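Local coordinates for lipoprotein LPPX (Mycobacterium tuberculosis, PDB 2BYO) that probably carries the waxy lipids phthiocerol dimycocerosates from the cell membrane to the outer membrane, with a large hydrophobic cavity that could hold one molecule, at residues A[92-95]-A[100-103]; A[158-163]-A[186-191]. All blocks are in the same frame, centred on the assembly; numbering follows the deposited sequence.

How the contacts relate
Both contacts reach the same antiparallel sheet, but at different depths; their centres lie about 23 Å apart and their nearest atoms about 11 Å, so they do not touch. Contact 1 is partly buried and pairs two neighbouring strands at the sheet's margin, 91-96 with 99-105, through backbone hydrogen bonds, an aromatic face and a polar side-chain pair. Contact 2 is nearer the centre of the chain and buried. It has no hydrogen bond between its segments: van der Waals contacts join residues 158-163, which follow on from helix 153-159, to the end of strand 181-187 and beyond. Small organic acids border the first, whereas a fatty acid and a zinc ion flank the second.

Contact 1: residues A[92-95]-A[100-103]; sequences ISVK and WSNL. With OAA (oxaloacetate ion), chain L; MLT (D-malate), chain M.
Lys95 lies across the indole of Trp100, its CB 3.5 Å from the centroid of the six-membered ring and almost on the normal, a CH-pi contact. With CG anti to the backbone N (chi1 -169°) and the rest of the chain extended, the methylenes pass on over the NE1 side of the ring and carry NZ toward the oxaloacetate. That ion sits at the ring's edge, O2 being 3.5 Å from Trp100 CH2, and Arg86 adds a cation-pi interaction. The ring packs closely, CE3 reaching 3.3 Å from Val94 C. Val94 and Ser101 form the hydrogen-bonded pair: Val94 N to Ser101 O is 2.9 Å and Ser101 N to Val94 O 2.8 Å, both close to straight. The opposite face is tight too: Val94 CG1 meets Leu103 CD1 at 3.6 Å, the side chains at about a right angle, with Cys75 and Tyr77 alongside. Looseness is confined to exposed Asn102 and the far end of Lys95. Ser93 OG ties Asn102 to the neighbouring strand, donating to OD1 in the carbonyl plane. Strands 91-96 and 99-105 thus make an antiparallel beta hairpin at the margin of the half-barrel sheet, its non-hydrogen-bonded pairs, Ser93-Asn102 and Lys95-Trp100, sharing one face.

Contact 2: residues A[158-163]-A[186-191]; sequences MLDPGA and IDLGSG. With ZN (zinc ion), chain E; LNL (alpha-linolenic acid), chain K.
The carboxylate of Asp160 is the flat group here, and Leu188 CD2 approaches it obliquely, from the CB and OD2 side, tilted out of the carboxylate plane. That methyl lies 4.1 Å from both CB and OD2 of Asp160, and the two side chains run roughly antiparallel alongside one another. A zinc ion lies in the plane of the carboxylate, at its OD1 edge, bound by Asp160 OD1 at 2.0 Å. OD2 of Asp160 stays 3.8 Å from that metal, so the carboxylate is monodentate. Water 1 is a second ligand of the zinc, at 2.2 Å. A chi1 of 175° swings the Asp160 carboxylate away from its own amide nitrogen, out beside Leu188 to the metal.

Asp160 also opens a type I turn, closed by a hydrogen bond from Ala163 N to Asp160 O. Leu159, one residue earlier, has its carbonyl oxygen held by Ser53. Its two methyls divide the work: CD1 comes within 3.6 Å of C13 of an alpha-linolenic acid, while CD2 bridges C17 of the same lipid and, at 4.0 Å, CG2 of Ile186. That branch of Ile186 also faces the acyl chain. Val156 of the helix backs Ile186 and Leu188, and Ile193 of strand 191-198 touches both.

Van der Waals contact joins the two segments, with no hydrogen bond between them. Leu159 and Ile186 touch the acyl chain of the bound alpha-linolenic acid, consistent with lipid carriage; the Asp160 carboxylate ligates zinc, and the positive charge of the metal would probably favour its ionised form.

Contact 1: residues A[92-95]-A[100-103]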
loop_
_atom_site.group_PDB
_atom_site.type_symbol
_atom_site.label_atom_id
_atom_site.label_comp_id
_atom_site.label_asym_id
_atom_site.label_seq_id
_atom_site.Cartn_x
_atom_site.Cartn_y
_atom_site.Cartn_z
ATOM N N ILE A 92 -15.391 3.231 -3.690
ATOM C CA ILE A 92 -14.245 2.951 -4.551
ATOM C C ILE A 92 -14.829 2.651 -5.923
ATOM O O ILE A 92 -15.630 1.727 -6.054
ATOM C CB ILE A 92 -13.460 1.722 -4.041
ATOM C CG1 ILE A 92 -12.881 2.004 -2.644
ATOM C CG2 ILE A 92 -12.353 1.334 -5.013
ATOM C CD1 ILE A 92 -12.409 0.750 -1.911
ATOM N N SER A 93 -14.438 3.432 -6.929
ATOM C CA SER A 93 -15.059 3.388 -8.260
ATOM C C SER A 93 -14.038 3.402 -9.408
ATOM O O SER A 93 -12.922 3.905 -9.257
ATOM C CB SER A 93 -15.983 4.590 -8.434
ATOM O OG SER A 93 -17.018 4.603 -7.461
ATOM N N VAL A 94 -14.448 2.836 -10.546
ATOM C CA VAL A 94 -13.692 2.871 -11.805
ATOM C C VAL A 94 -14.637 3.279 -12.943
ATOM O O VAL A 94 -15.838 3.057 -12.862
ATOM C CB VAL A 94 -13.017 1.513 -12.164
ATOM C CG1 VAL A 94 -11.953 1.163 -11.158
ATOM C CG2 VAL A 94 -14.036 0.386 -12.265
ATOM N N LYS A 95 -14.078 3.899 -13.981
ATOM C CA LYS A 95 -14.841 4.362 -15.136
ATOM C C LYS A 95 -14.567 3.444 -16.323
ATOM O O LYS A 95 -13.420 3.293 -16.771
ATOM C CB LYS A 95 -14.473 5.804 -15.485
ATOM C CG LYS A 95 -15.398 6.482 -16.497
ATOM C CD LYS A 95 -14.898 7.883 -16.837
ATOM C CE LYS A 95 -15.859 8.596 -17.761
ATOM N NZ LYS A 95 -15.384 9.966 -18.114
ATOM N N TRP A 100 -19.220 5.254 -14.673
ATOM C CA TRP A 100 -18.604 4.902 -13.397
ATOM C C TRP A 100 -19.318 3.716 -12.762
ATOM O O TRP A 100 -20.527 3.671 -12.756
ATOM C CB TRP A 100 -18.668 6.101 -12.444
ATOM C CG TRP A 100 -17.703 7.158 -12.824
ATOM C CD1 TRP A 100 -17.960 8.299 -13.531
ATOM C CD2 TRP A 100 -16.307 7.164 -12.538
ATOM N NE1 TRP A 100 -16.799 9.019 -13.692
ATOM C CE2 TRP A 100 -15.770 8.339 -13.096
ATOM C CE3 TRP A 100 -15.453 6.287 -11.858
ATOM C CZ2 TRP A 100 -14.427 8.662 -12.989
ATOM C CZ3 TRP A 100 -14.124 6.603 -11.758
ATOM C CH2 TRP A 100 -13.617 7.781 -12.318
ATOM N N SER A 101 -18.561 2.758 -12.237
ATOM C CA SER A 101 -19.136 1.701 -11.418
ATOM C C SER A 101 -18.346 1.564 -10.119
ATOM O O SER A 101 -17.138 1.785 -10.090
ATOM C CB SER A 101 -19.167 0.374 -12.174
ATOM O OG SER A 101 -17.862 -0.030 -12.514
ATOM N N ASN A 102 -19.054 1.206 -9.052
ATOM C CA ASN A 102 -18.470 1.004 -7.733
ATOM C C ASN A 102 -17.938 -0.415 -7.583
ATOM O O ASN A 102 -18.684 -1.375 -7.742
ATOM C CB ASN A 102 -19.528 1.261 -6.650
ATOM C CG ASN A 102 -20.021 2.706 -6.635
ATOM O OD1 ASN A 102 -19.255 3.639 -6.865
ATOM N ND2 ASN A 102 -21.299 2.890 -6.349
ATOM N N LEU A 103 -16.648 -0.543 -7.278
ATOM C CA LEU A 103 -16.028 -1.852 -7.016
ATOM C C LEU A 103 -16.175 -2.249 -5.557
ATOM O O LEU A 103 -16.169 -3.440 -5.210
ATOM C CB LEU A 103 -14.545 -1.836 -7.380
ATOM C CG LEU A 103 -14.199 -1.579 -8.846
ATOM C CD1 LEU A 103 -12.707 -1.694 -9.037
ATOM C CD2 LEU A 103 -14.926 -2.543 -9.763
HETATM O O1 OAA L . -9.772 9.893 -12.535
HETATM O O2 OAA L . -11.705 10.650 -11.920
HETATM O O4 OAA L . -10.493 12.485 -15.969
HETATM O O5 OAA L . -11.507 13.838 -14.583
HETATM O O3 OAA L . -13.088 11.203 -15.706
HETATM C C1 OAA L . -10.918 10.316 -12.836
HETATM C C2 OAA L . -11.358 10.372 -14.288
HETATM C C3 OAA L . -12.226 11.574 -14.654
HETATM C C4 OAA L . -11.361 12.696 -15.091
HETATM C C1 MLT M . -19.991 -3.365 -2.285
HETATM O O1 MLT M . -19.529 -2.804 -1.272
HETATM O O2 MLT M . -20.665 -2.687 -3.095
HETATM C C2 MLT M . -19.722 -4.826 -2.535
HETATM O O3 MLT M . -19.742 -5.587 -1.341
HETATM C C3 MLT M . -18.397 -4.980 -3.283
HETATM C C4 MLT M . -17.187 -5.079 -2.378
HETATM O O4 MLT M . -16.985 -4.259 -1.440
HETATM O O5 MLT M . -16.352 -5.996 -2.584
#

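Contact 2: residues A[158-163]-A[186-191]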
loop_
_atom_site.group_PDB
_atom_site.type_symbol
_atom_site.label_atom_id
_atom_site.label_comp_id
_atom_site.label_asym_id
_atom_site.label_seq_id
_atom_site.Cartn_x
_atom_site.Cartn_y
_atom_site.Cartn_z
ATOM N N MET A 158 -5.898 -9.322 5.819
ATOM C CA MET A 158 -6.412 -7.964 5.648
ATOM C C MET A 158 -6.189 -7.468 4.221
ATOM O O MET A 158 -7.005 -6.721 3.680
ATOM C CB MET A 158 -5.766 -7.012 6.654
ATOM C CG MET A 158 -6.220 -7.256 8.095
ATOM S SD MET A 158 -5.340 -6.260 9.316
ATOM C CE MET A 158 -5.336 -4.641 8.534
ATOM N N LEU A 159 -5.091 -7.921 3.623
ATOM C CA LEU A 159 -4.709 -7.583 2.253
ATOM C C LEU A 159 -5.210 -8.620 1.240
ATOM O O LEU A 159 -5.573 -8.277 0.114
ATOM C CB LEU A 159 -3.186 -7.518 2.182
ATOM C CG LEU A 159 -2.508 -6.452 1.332
ATOM C CD1 LEU A 159 -3.267 -5.128 1.361
ATOM C CD2 LEU A 159 -1.092 -6.291 1.851
ATOM N N ASP A 160 -5.205 -9.887 1.652
ATOM C CA ASP A 160 -5.541 -11.016 0.789
ATOM C C ASP A 160 -6.358 -11.996 1.643
ATOM O O ASP A 160 -5.780 -12.860 2.301
ATOM C CB ASP A 160 -4.250 -11.655 0.241
ATOM C CG ASP A 160 -4.495 -12.917 -0.589
ATOM O OD1 ASP A 160 -5.561 -13.045 -1.233
ATOM O OD2 ASP A 160 -3.599 -13.799 -0.590
ATOM N N PRO A 161 -7.706 -11.853 1.636
ATOM C CA PRO A 161 -8.587 -12.601 2.548
ATOM C C PRO A 161 -8.420 -14.121 2.534
ATOM O O PRO A 161 -8.768 -14.778 3.518
ATOM C CB PRO A 161 -9.998 -12.223 2.068
ATOM C CG PRO A 161 -9.836 -10.918 1.391
ATOM C CD PRO A 161 -8.481 -10.959 0.751
ATOM N N GLY A 162 -7.920 -14.667 1.427
ATOM C CA GLY A 162 -7.703 -16.107 1.291
ATOM C C GLY A 162 -6.376 -16.607 1.840
ATOM O O GLY A 162 -6.113 -17.804 1.806
ATOM N N ALA A 163 -5.540 -15.697 2.344
ATOM C CA ALA A 163 -4.212 -16.055 2.849
ATOM C C ALA A 163 -4.284 -17.085 3.977
ATOM O O ALA A 163 -5.045 -16.918 4.929
ATOM C CB ALA A 163 -3.464 -14.800 3.319
ATOM N N ILE A 186 4.775 -7.247 -0.521
ATOM C CA ILE A 186 4.454 -8.509 0.101
ATOM C C ILE A 186 4.416 -9.569 -0.991
ATOM O O ILE A 186 3.909 -9.334 -2.093
ATOM C CB ILE A 186 3.132 -8.438 0.912
ATOM C CG1 ILE A 186 2.891 -9.746 1.671
ATOM C CG2 ILE A 186 1.938 -8.093 0.023
ATOM C CD1 ILE A 186 1.776 -9.653 2.690
ATOM N N ASP A 187 4.993 -10.719 -0.676
ATOM C CA ASP A 187 5.032 -11.853 -1.579
ATOM C C ASP A 187 3.970 -12.788 -1.064
ATOM O O ASP A 187 4.145 -13.423 -0.029
ATOM C CB ASP A 187 6.413 -12.499 -1.550
ATOM C CG ASP A 187 6.449 -13.870 -2.203
ATOM O OD1 ASP A 187 5.639 -14.170 -3.120
ATOM O OD2 ASP A 187 7.328 -14.654 -1.791
ATOM N N LEU A 188 2.852 -12.814 -1.777
ATOM C CA LEU A 188 1.758 -13.689 -1.472
ATOM C C LEU A 188 2.090 -15.002 -2.198
ATOM O O LEU A 188 3.021 -15.056 -2.997
ATOM C CB LEU A 188 0.442 -13.074 -1.958
ATOM C CG LEU A 188 0.195 -11.616 -1.523
ATOM C CD1 LEU A 188 -0.881 -10.952 -2.387
ATOM C CD2 LEU A 188 -0.184 -11.546 -0.050
ATOM N N GLY A 189 1.365 -16.063 -1.917
ATOM C CA GLY A 189 1.671 -17.342 -2.574
ATOM C C GLY A 189 1.626 -17.225 -4.095
ATOM O O GLY A 189 2.602 -17.542 -4.787
ATOM N N SER A 190 0.502 -16.721 -4.596
ATOM C CA SER A 190 0.213 -16.660 -6.024
ATOM C C SER A 190 0.842 -15.465 -6.743
ATOM O O SER A 190 0.958 -15.463 -7.970
ATOM C CB SER A 190 -1.305 -16.585 -6.214
ATOM O OG SER A 190 -1.821 -15.446 -5.524
ATOM N N GLY A 191 1.205 -14.434 -5.993
ATOM C CA GLY A 191 1.722 -13.210 -6.598
ATOM C C GLY A 191 2.290 -12.268 -5.568
ATOM O O GLY A 191 2.539 -12.655 -4.431
HETATM ZN ZN ZN E . -6.877 -13.931 -2.527
HETATM O O1 LNL K . -8.553 2.009 -0.041
HETATM C C1 LNL K . -8.267 2.723 -1.031
HETATM O O2 LNL K . -8.199 2.251 -2.190
HETATM C C2 LNL K . -8.020 4.208 -0.826
HETATM C C3 LNL K . -6.534 4.532 -0.722
HETATM C C4 LNL K . -5.850 4.611 -2.092
HETATM C C5 LNL K . -4.864 3.475 -2.405
HETATM C C6 LNL K . -3.892 3.127 -1.263
HETATM C C7 LNL K . -3.382 1.690 -1.391
HETATM C C8 LNL K . -4.270 0.665 -0.676
HETATM C C9 LNL K . -3.462 -0.508 -0.111
HETATM C C10 LNL K . -3.672 -1.821 -0.863
HETATM C C11 LNL K . -2.539 -2.033 -1.847
HETATM C C12 LNL K . -1.313 -2.444 -1.494
HETATM C C13 LNL K . -0.906 -2.766 -0.068
HETATM C C14 LNL K . 0.610 -2.672 0.111
HETATM C C15 LNL K . 1.348 -3.991 -0.123
HETATM C C16 LNL K . 2.534 -4.149 0.829
HETATM C C17 LNL K . 2.094 -4.516 2.249
HETATM C C18 LNL K . 3.258 -4.820 3.173
HETATM O O HOH W 1 -6.223 -15.890 -1.858
#